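Local coordinates for protein tyrocidine synthase 3 (Brevibacillus parabrevis, PDB 4MRT) that probably carries amino acid and peptide intermediates on a phosphopantetheine arm during tyrocidine synthesis, as a peptidyl carrier domain of a nonribosomal peptide synthetase, at residues P10-A13 against V14-K17. The protein carries 1 engineered substitution. Residues are numbered along the deposited sequence; the frame is centred on the assembly and turned at random.
Sequences PTNA and VESK
Residues P10-A13 run as a loop straight into the first turn of helix 13-26, where the backbone bonds S16 N to N12 O (3.0 Å) and K17 N to A13 O (3.1 Å) set the helical repeat. N12 caps this end. Its CG stands between its own backbone N and carbonyl carbon (chi1 69°), which turns OD1 back over the turn. N12 OD1 accepts from E15 N at 3.0 Å in a fairly straight bond, with the donor above the amide carbonyl plane. V14 N adds a weak bond to the same oxygen. The E15 side chain reaches back past the cap to T11. Its CG lies beside its own backbone N (chi1 -68°) and the chain extends from there. E15 OE1 takes two bonds. T11 N meets E15 OE1 at 2.8 Å, nearly along its C-O axis. T11 OG1 meets E15 OE1 at 2.6 Å, from the syn side but out of the carboxylate plane. The side chains of N12 and E15 cross at about a right angle, yet the amide and carboxylate planes are only 26° apart. S16 OG gives a second bond to N12 O, 2.7 Å long and tilted from the carbonyl plane. P10 CB packs against the S16 backbone, 3.8 Å from S16 N. Beyond the turn, E15 also touches I33 and helix 73-81. The N12-E15 bond makes this an Asn N-cap, with the E15 carboxylate gripping the preceding loop at the start of the carrier domain's first helix.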
# COMPACT_ATOMS: atom_id res chain seq x y z
N PRO A 10 13.75 -24.32 3.20
CA PRO A 10 14.16 -24.02 4.57
C PRO A 10 15.17 -25.01 5.13
O PRO A 10 15.10 -26.22 4.84
CB PRO A 10 12.85 -24.09 5.35
CG PRO A 10 11.78 -23.79 4.36
CD PRO A 10 12.29 -24.17 3.00
N THR A 11 16.10 -24.49 5.93
CA THR A 11 17.24 -25.25 6.44
C THR A 11 17.23 -25.45 7.96
O THR A 11 18.12 -26.09 8.51
CB THR A 11 18.56 -24.54 6.08
OG1 THR A 11 18.64 -23.30 6.79
CG2 THR A 11 18.63 -24.26 4.58
N ASN A 12 16.24 -24.88 8.64
CA ASN A 12 16.12 -25.02 10.10
C ASN A 12 14.69 -24.76 10.55
O ASN A 12 13.84 -24.37 9.75
CB ASN A 12 17.13 -24.12 10.84
CG ASN A 12 16.81 -22.63 10.73
OD1 ASN A 12 15.73 -22.16 11.10
ND2 ASN A 12 17.79 -21.87 10.25
N ALA A 13 14.44 -24.98 11.84
CA ALA A 13 13.07 -24.95 12.38
C ALA A 13 12.43 -23.55 12.30
O ALA A 13 11.22 -23.44 12.12
CB ALA A 13 13.06 -25.45 13.81
N VAL A 14 13.24 -22.51 12.46
CA VAL A 14 12.71 -21.15 12.47
C VAL A 14 12.35 -20.71 11.06
O VAL A 14 11.32 -20.08 10.85
CB VAL A 14 13.69 -20.16 13.14
CG1 VAL A 14 13.10 -18.76 13.16
CG2 VAL A 14 13.98 -20.61 14.57
N GLU A 15 13.18 -21.06 10.08
CA GLU A 15 12.86 -20.79 8.69
C GLU A 15 11.59 -21.54 8.28
O GLU A 15 10.71 -20.94 7.64
CB GLU A 15 14.02 -21.16 7.79
CG GLU A 15 15.22 -20.25 7.99
CD GLU A 15 16.46 -20.70 7.27
OE1 GLU A 15 16.50 -21.88 6.82
OE2 GLU A 15 17.39 -19.88 7.14
N SER A 16 11.46 -22.81 8.67
CA SER A 16 10.32 -23.61 8.22
C SER A 16 9.03 -23.07 8.82
O SER A 16 8.04 -22.98 8.12
CB SER A 16 10.50 -25.11 8.51
OG SER A 16 11.33 -25.31 9.64
N LYS A 17 9.07 -22.68 10.09
CA LYS A 17 7.92 -22.14 10.78
C LYS A 17 7.48 -20.79 10.17
O LYS A 17 6.31 -20.59 9.88
CB LYS A 17 8.25 -21.97 12.27
CG LYS A 17 7.11 -21.48 13.13
CD LYS A 17 5.86 -22.31 12.87
CE LYS A 17 5.01 -22.51 14.12
NZ LYS A 17 4.50 -23.91 14.19